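Local coordinates for cricket paralysis virus 1A protein (Cricket paralysis virus, PDB 6C3R) that suppresses antiviral RNA silencing in insect cells by inactivating host AGO2 and recruiting a cellular ubiquitin ligase that drives AGO2 degradation, at the interface of chains A and B. Sequence-based numbering; all coordinates share one arbitrary frame. Chains: chain A/B, Cricket paralysis virus 1A protein.

Contact 1: the interface of chains A and B. Residues chain A 55, 94; chain B 50, 52, 54-55.
A:Glu94, in the loop through which this RNAi suppressor binds and inhibits AGO2, reaches across to B:Asp50 and the start of helix 53-70 of chain B. It is poorly ordered, although the partner chain hides 93 Å² of it. Its CG stands anti to the backbone N (chi1 -172°), and the chain runs on extended, carrying the carboxylate toward B:Asp50. A:Glu94 CB lies 4.0 Å from B:Arg55 NH2, a guanidinium nitrogen, and A:Glu94 CG is 3.8 Å from B:Asp50 OD2. At the tip the two carboxylates meet from opposite directions, their planes 60° apart. A:Glu94 OE1 lies 2.9 Å from B:Asp50 OD2; since carboxylate oxygens only accept unless protonated, this close approach is doubtful in a weakly defined side chain. A:Glu94 OE2 is likewise modelled too near B:Asp50 OD2, and also lies 3.3 Å from B:Asp54 CB. B:Asp50 OD1 is held within its own chain by B:Gly52 N at 3.3 Å, the donor coming from above the carboxylate plane. B:Arg55 bends at chi3 and lays NH2 beside the A:Glu94 backbone without a hydrogen bond to its N. B:Arg55 NE stays 5.2 Å from A:Glu94 OE1, where its charge may partly offset the acidic cluster.

Contact 2: the interface of chains A and B. Residues chain A 58, 86, 89; chain B 96-97.
A:Lys86 on helix 77-90 meets B:Tyr97, which lies with B:Arg96 in the AGO2-inhibiting loop of the viral suppressor. The closer-packed part is the lysine end on the phenol. A:Lys86 NZ donates a hydrogen bond of 3.0 Å to B:Tyr97 OH, a length that is approximate because the tyrosine is poorly ordered. With the same reservation, the adjoining methylene A:Lys86 CE comes within 3.5 Å of the ring carbon B:Tyr97 CZ. Lysine and tyrosine run obliquely to one another, with CE also near the ring carbons CE1 and CE2, so the hydroxyl end of the ring is touched by both the amine and its last methylene. The lysine gets there by leaving its helix extended beyond CG, CD lying opposite CA (chi2 161°). The looser part is a meeting of two arginines, about 43 Å² of each hidden by the partner chain. B:Arg96 NH1 sits over one face of the A:Arg58 guanidinium, toward its rim, 3.3 Å from A:Arg58 NH2. The two guanidinium planes are 73° apart, B:Arg96 presenting its edge. Two donors of like charge gain no bond from this approach, and B:Arg96 is poorly ordered, so its details are uncertain. A:Gln89 NE2 comes no nearer than 3.8 Å to B:Tyr97 N and contributes little.

Contact 3: the interface of chains A and B. Residues chain A 44-45, 51, 53; chain B 40-41, 56.
The backbone oxygen B:Glu40 O is surrounded by carbons of a cystine in chain A: CA of A:Cys45 at 3.4 Å, CB of the same residue at 3.7 Å and CB of A:Cys51 at 4.0 Å. These are van der Waals contacts at an antiparallel beta bridge, in which A:Cys45 of strand 42-45 pairs with B:Ser41, the first residue of strand 41-44. Here the RNAi suppressor is braced by two disulfides. A:Cys45-A:Cys51 fastens the loop, and A:Cys43-A:Cys53 the first residue of helix 53-70, to strand 42-45. A:Cys51 SG lies between its backbone N and carbonyl carbon (chi1 70°), directed toward A:Cys45. Alongside it comes B:Ser41, whose CB lies 3.7 Å from A:Cys51 SG. The serine OG, beside its own backbone N (chi1 -44°), is modelled too close to that sulfur for the separation to be trusted. On the helix side, B:Ile56 lays its longer branch along the loop, CG1 4.0 Å from A:Cys51 O and CD1 4.0 Å from A:Cys53 N. The aliphatic branch thereby passes at van der Waals range beside polar backbone atoms next to the cystine.

Contact 1: the interface of chains A and B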
ATOM      1  N   ARG A  55       5.126  -0.008  -6.982  1.00 46.80           N
ATOM      2  CA  ARG A  55       4.958  -0.706  -5.698  1.00 47.04           C
ATOM      3  C   ARG A  55       4.647  -2.189  -5.960  1.00 44.79           C
ATOM      4  O   ARG A  55       5.288  -3.061  -5.420  1.00 42.83           O
ATOM      5  CB  ARG A  55       3.846  -0.022  -4.890  1.00 50.10           C
ATOM      6  CG  ARG A  55       4.033   0.081  -3.380  1.00 53.29           C
ATOM      7  CD  ARG A  55       3.428  -1.083  -2.622  1.00 57.45           C
ATOM      8  NE  ARG A  55       2.084  -1.437  -3.102  1.00 61.18           N
ATOM      9  CZ  ARG A  55       1.493  -2.628  -2.941  1.00 64.66           C
ATOM     10  NH1 ARG A  55       2.085  -3.631  -2.266  1.00 63.82           N
ATOM     11  NH2 ARG A  55       0.273  -2.817  -3.453  1.00 66.78           N
ATOM     12  N   GLU A  94      -4.042  -5.133   2.028  1.00105.87           N
ATOM     13  CA  GLU A  94      -5.319  -4.843   1.312  1.00110.88           C
ATOM     14  C   GLU A  94      -6.505  -5.059   2.240  1.00115.34           C
ATOM     15  O   GLU A  94      -7.199  -6.080   2.187  1.00115.75           O
ATOM     16  CB  GLU A  94      -5.476  -5.622  -0.015  1.00108.92           C
ATOM     17  CG  GLU A  94      -6.691  -5.162  -0.834  1.00105.76           C
ATOM     18  CD  GLU A  94      -6.651  -5.567  -2.303  1.00103.12           C
ATOM     19  OE1 GLU A  94      -5.674  -5.230  -3.017  1.00 99.34           O
ATOM     20  OE2 GLU A  94      -7.618  -6.214  -2.756  1.00 99.14           O
TER
ATOM     21  N   ASP B  50      -5.233 -11.859  -5.714  1.00 52.71           N
ATOM     22  CA  ASP B  50      -5.183 -10.407  -5.616  1.00 52.64           C
ATOM     23  C   ASP B  50      -3.721  -9.953  -5.658  1.00 50.37           C
ATOM     24  O   ASP B  50      -2.980 -10.124  -4.691  1.00 47.01           O
ATOM     25  CB  ASP B  50      -5.871  -9.918  -4.333  1.00 54.79           C
ATOM     26  CG  ASP B  50      -5.678  -8.429  -4.089  1.00 57.17           C
ATOM     27  OD1 ASP B  50      -5.743  -7.617  -5.050  1.00 60.30           O
ATOM     28  OD2 ASP B  50      -5.462  -8.076  -2.918  1.00 58.65           O
ATOM     29  N   GLY B  52      -2.807  -6.706  -6.115  1.00 40.24           N
ATOM     30  CA  GLY B  52      -2.688  -5.303  -5.711  1.00 39.01           C
ATOM     31  C   GLY B  52      -3.301  -4.282  -6.668  1.00 38.91           C
ATOM     32  O   GLY B  52      -3.258  -3.080  -6.387  1.00 38.42           O
ATOM     33  N   ASP B  54      -6.560  -4.058  -7.270  1.00 43.70           N
ATOM     34  CA  ASP B  54      -7.780  -3.630  -6.588  1.00 46.14           C
ATOM     35  C   ASP B  54      -7.591  -2.355  -5.789  1.00 44.75           C
ATOM     36  O   ASP B  54      -8.446  -1.483  -5.814  1.00 42.15           O
ATOM     37  CB  ASP B  54      -8.273  -4.729  -5.633  1.00 50.91           C
ATOM     38  CG  ASP B  54      -8.762  -5.975  -6.364  1.00 56.29           C
ATOM     39  OD1 ASP B  54      -8.833  -5.955  -7.623  1.00 63.11           O
ATOM     40  OD2 ASP B  54      -9.079  -6.982  -5.683  1.00 59.13           O
ATOM     41  N   ARG B  55      -6.475  -2.257  -5.072  1.00 44.46           N
ATOM     42  CA  ARG B  55      -6.192  -1.064  -4.293  1.00 45.68           C
ATOM     43  C   ARG B  55      -6.013   0.182  -5.178  1.00 42.12           C
ATOM     44  O   ARG B  55      -6.411   1.261  -4.780  1.00 41.22           O
ATOM     45  CB  ARG B  55      -4.972  -1.274  -3.381  1.00 50.55           C
ATOM     46  CG  ARG B  55      -4.592  -0.034  -2.571  1.00 54.93           C
ATOM     47  CD  ARG B  55      -3.237  -0.138  -1.902  1.00 58.79           C
ATOM     48  NE  ARG B  55      -3.228  -1.207  -0.909  1.00 64.02           N
ATOM     49  CZ  ARG B  55      -3.830  -1.171   0.286  1.00 64.32           C
ATOM     50  NH1 ARG B  55      -4.512  -0.111   0.711  1.00 65.56           N
ATOM     51  NH2 ARG B  55      -3.723  -2.211   1.081  1.00 63.93           N
TER

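Contact 2: the interface of chains A and B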
ATOM      1  N   ARG A  58       7.872  -3.958  -7.772  1.00 41.79           N
ATOM      2  CA  ARG A  58       8.802  -4.204  -6.674  1.00 42.14           C
ATOM      3  C   ARG A  58       8.434  -5.414  -5.786  1.00 39.86           C
ATOM      4  O   ARG A  58       9.312  -6.202  -5.440  1.00 37.80           O
ATOM      5  CB  ARG A  58       8.927  -2.936  -5.832  1.00 42.89           C
ATOM      6  CG  ARG A  58       9.816  -3.046  -4.615  1.00 44.24           C
ATOM      7  CD  ARG A  58      11.282  -3.219  -4.982  1.00 46.44           C
ATOM      8  NE  ARG A  58      12.128  -2.839  -3.843  1.00 48.08           N
ATOM      9  CZ  ARG A  58      13.392  -3.211  -3.650  1.00 50.26           C
ATOM     10  NH1 ARG A  58      14.038  -3.981  -4.531  1.00 52.42           N
ATOM     11  NH2 ARG A  58      14.027  -2.794  -2.560  1.00 51.33           N
ATOM     12  N   LYS A  86      12.575  -5.930   3.205  1.00 34.82           N
ATOM     13  CA  LYS A  86      12.166  -5.049   2.100  1.00 35.00           C
ATOM     14  C   LYS A  86      10.789  -5.359   1.522  1.00 34.45           C
ATOM     15  O   LYS A  86      10.069  -4.446   1.138  1.00 35.27           O
ATOM     16  CB  LYS A  86      13.167  -5.099   0.979  1.00 34.91           C
ATOM     17  CG  LYS A  86      14.429  -4.340   1.273  1.00 36.23           C
ATOM     18  CD  LYS A  86      15.509  -4.829   0.329  1.00 37.57           C
ATOM     19  CE  LYS A  86      16.728  -3.944   0.348  1.00 39.30           C
ATOM     20  NZ  LYS A  86      17.864  -4.722  -0.226  1.00 40.89           N
ATOM     21  N   GLN A  89       8.439  -4.179   4.255  1.00 45.06           N
ATOM     22  CA  GLN A  89       8.337  -2.716   4.119  1.00 47.65           C
ATOM     23  C   GLN A  89       7.425  -2.302   2.954  1.00 47.81           C
ATOM     24  O   GLN A  89       6.568  -1.440   3.102  1.00 48.03           O
ATOM     25  CB  GLN A  89       9.708  -2.070   3.914  1.00 50.07           C
ATOM     26  CG  GLN A  89      10.517  -1.920   5.189  1.00 53.72           C
ATOM     27  CD  GLN A  89      11.797  -1.093   5.012  1.00 57.93           C
ATOM     28  OE1 GLN A  89      12.508  -0.831   5.995  1.00 61.25           O
ATOM     29  NE2 GLN A  89      12.099  -0.673   3.771  1.00 57.91           N
TER
ATOM     30  N   ARG B  96      11.322   2.141   0.253  1.00135.90           N
ATOM     31  CA  ARG B  96      12.554   1.374   0.000  1.00136.98           C
ATOM     32  C   ARG B  96      13.776   2.130   0.565  1.00138.47           C
ATOM     33  O   ARG B  96      14.180   3.155   0.013  1.00134.16           O
ATOM     34  CB  ARG B  96      12.730   1.058  -1.499  1.00135.93           C
ATOM     35  CG  ARG B  96      12.348   2.169  -2.474  1.00134.87           C
ATOM     36  CD  ARG B  96      12.829   1.876  -3.894  1.00134.86           C
ATOM     37  NE  ARG B  96      14.251   2.208  -4.098  1.00135.15           N
ATOM     38  CZ  ARG B  96      15.290   1.359  -4.039  1.00131.28           C
ATOM     39  NH1 ARG B  96      15.139   0.058  -3.779  1.00130.40           N
ATOM     40  NH2 ARG B  96      16.518   1.824  -4.245  1.00128.22           N
ATOM     41  N   TYR B  97      14.341   1.605   1.662  1.00141.23           N
ATOM     42  CA  TYR B  97      15.442   2.228   2.434  1.00140.20           C
ATOM     43  C   TYR B  97      15.015   3.521   3.163  1.00137.63           C
ATOM     44  O   TYR B  97      15.668   4.563   3.042  1.00137.95           O
ATOM     45  CB  TYR B  97      16.696   2.480   1.567  1.00143.01           C
ATOM     46  CG  TYR B  97      17.339   1.246   0.950  1.00143.21           C
ATOM     47  CD1 TYR B  97      16.964   0.792  -0.320  1.00142.91           C
ATOM     48  CD2 TYR B  97      18.355   0.557   1.622  1.00141.31           C
ATOM     49  CE1 TYR B  97      17.569  -0.325  -0.890  1.00142.41           C
ATOM     50  CE2 TYR B  97      18.964  -0.559   1.060  1.00140.26           C
ATOM     51  CZ  TYR B  97      18.571  -0.998  -0.194  1.00139.86           C
ATOM     52  OH  TYR B  97      19.180  -2.103  -0.743  1.00135.13           O
TER

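Contact 3: the interface of chains A and B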
ATOM      1  N   TYR A  44       0.497  -0.502 -16.141  1.00 78.08           N
ATOM      2  CA  TYR A  44       0.992   0.742 -16.724  1.00 79.54           C
ATOM      3  C   TYR A  44       0.186   1.887 -16.157  1.00 79.46           C
ATOM      4  O   TYR A  44      -1.037   1.868 -16.241  1.00 79.08           O
ATOM      5  CB  TYR A  44       0.814   0.757 -18.258  1.00 81.73           C
ATOM      6  CG  TYR A  44       1.236  -0.505 -18.973  1.00 83.34           C
ATOM      7  CD1 TYR A  44       2.536  -0.650 -19.457  1.00 85.74           C
ATOM      8  CD2 TYR A  44       0.331  -1.556 -19.173  1.00 82.85           C
ATOM      9  CE1 TYR A  44       2.932  -1.810 -20.109  1.00 88.25           C
ATOM     10  CE2 TYR A  44       0.715  -2.723 -19.820  1.00 84.82           C
ATOM     11  CZ  TYR A  44       2.018  -2.848 -20.287  1.00 87.86           C
ATOM     12  OH  TYR A  44       2.421  -3.992 -20.939  1.00 89.77           O
ATOM     13  N   CYS A  45       0.860   2.875 -15.576  1.00 80.83           N
ATOM     14  CA  CYS A  45       0.277   4.206 -15.442  1.00 84.27           C
ATOM     15  C   CYS A  45       0.597   4.936 -16.737  1.00 90.61           C
ATOM     16  O   CYS A  45       1.738   4.868 -17.197  1.00 92.38           O
ATOM     17  CB  CYS A  45       0.891   4.995 -14.274  1.00 83.04           C
ATOM     18  SG  CYS A  45       1.490   4.049 -12.859  1.00 78.98           S
ATOM     19  N   CYS A  51       1.201   5.946 -10.128  1.00 70.40           N
ATOM     20  CA  CYS A  51      -0.111   5.464  -9.774  1.00 67.31           C
ATOM     21  C   CYS A  51      -0.018   4.351  -8.720  1.00 63.21           C
ATOM     22  O   CYS A  51      -0.961   4.138  -7.954  1.00 61.89           O
ATOM     23  CB  CYS A  51      -0.834   5.015 -11.050  1.00 69.43           C
ATOM     24  SG  CYS A  51      -0.204   3.525 -11.859  1.00 70.49           S
ATOM     25  N   CYS A  53       1.849   1.198  -9.677  1.00 51.92           N
ATOM     26  CA  CYS A  53       2.299  -0.004 -10.364  1.00 53.32           C
ATOM     27  C   CYS A  53       3.707  -0.398  -9.957  1.00 51.86           C
ATOM     28  O   CYS A  53       4.012  -1.588  -9.918  1.00 50.76           O
ATOM     29  CB  CYS A  53       2.258   0.165 -11.887  1.00 57.25           C
ATOM     30  SG  CYS A  53       0.600   0.266 -12.610  1.00 63.36           S
TER
ATOM     31  N   GLU B  40      -4.152   7.840 -13.954  1.00 71.70           N
ATOM     32  CA  GLU B  40      -4.856   6.570 -14.121  1.00 73.37           C
ATOM     33  C   GLU B  40      -3.897   5.406 -14.335  1.00 73.03           C
ATOM     34  O   GLU B  40      -2.699   5.603 -14.531  1.00 72.14           O
ATOM     35  CB  GLU B  40      -5.830   6.687 -15.302  1.00 74.81           C
ATOM     36  CG  GLU B  40      -6.921   5.620 -15.362  1.00 74.27           C
ATOM     37  CD  GLU B  40      -8.006   5.921 -16.377  1.00 73.89           C
ATOM     38  OE1 GLU B  40      -8.029   7.039 -16.944  1.00 72.17           O
ATOM     39  OE2 GLU B  40      -8.837   5.016 -16.606  1.00 72.24           O
ATOM     40  N   SER B  41      -4.440   4.198 -14.233  1.00 73.03           N
ATOM     41  CA  SER B  41      -3.778   2.988 -14.680  1.00 73.14           C
ATOM     42  C   SER B  41      -4.734   2.119 -15.480  1.00 72.88           C
ATOM     43  O   SER B  41      -5.964   2.223 -15.358  1.00 71.66           O
ATOM     44  CB  SER B  41      -3.296   2.170 -13.488  1.00 75.00           C
ATOM     45  OG  SER B  41      -2.681   2.989 -12.527  1.00 77.64           O
ATOM     46  N   ILE B  56      -5.420   0.036  -6.355  1.00 40.05           N
ATOM     47  CA  ILE B  56      -5.206   1.176  -7.264  1.00 40.32           C
ATOM     48  C   ILE B  56      -6.512   1.658  -7.888  1.00 38.21           C
ATOM     49  O   ILE B  56      -6.782   2.850  -7.940  1.00 35.61           O
ATOM     50  CB  ILE B  56      -4.221   0.825  -8.408  1.00 41.45           C
ATOM     51  CG1 ILE B  56      -2.807   0.603  -7.861  1.00 41.77           C
ATOM     52  CG2 ILE B  56      -4.190   1.936  -9.460  1.00 42.27           C
ATOM     53  CD1 ILE B  56      -1.882  -0.106  -8.836  1.00 42.35           C
TER

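Contacts 1 and 3 are neighbours, their C-alpha centres about 11 Å apart, whereas contact 2 lies about 16 Å from contact 1 and 19 Å from contact 3. Helix 53-70 supplies residues to all three. Contacts 1 and 2 also both draw on the AGO2-binding loop, from chain A in one and chain B in the other. Two-fold symmetry repeats each contact with the chains exchanged. If this dimer formed in solution, it would bury part of the AGO2-binding surface; the structure alone does not show whether the pairing is biological or arises from crystal packing.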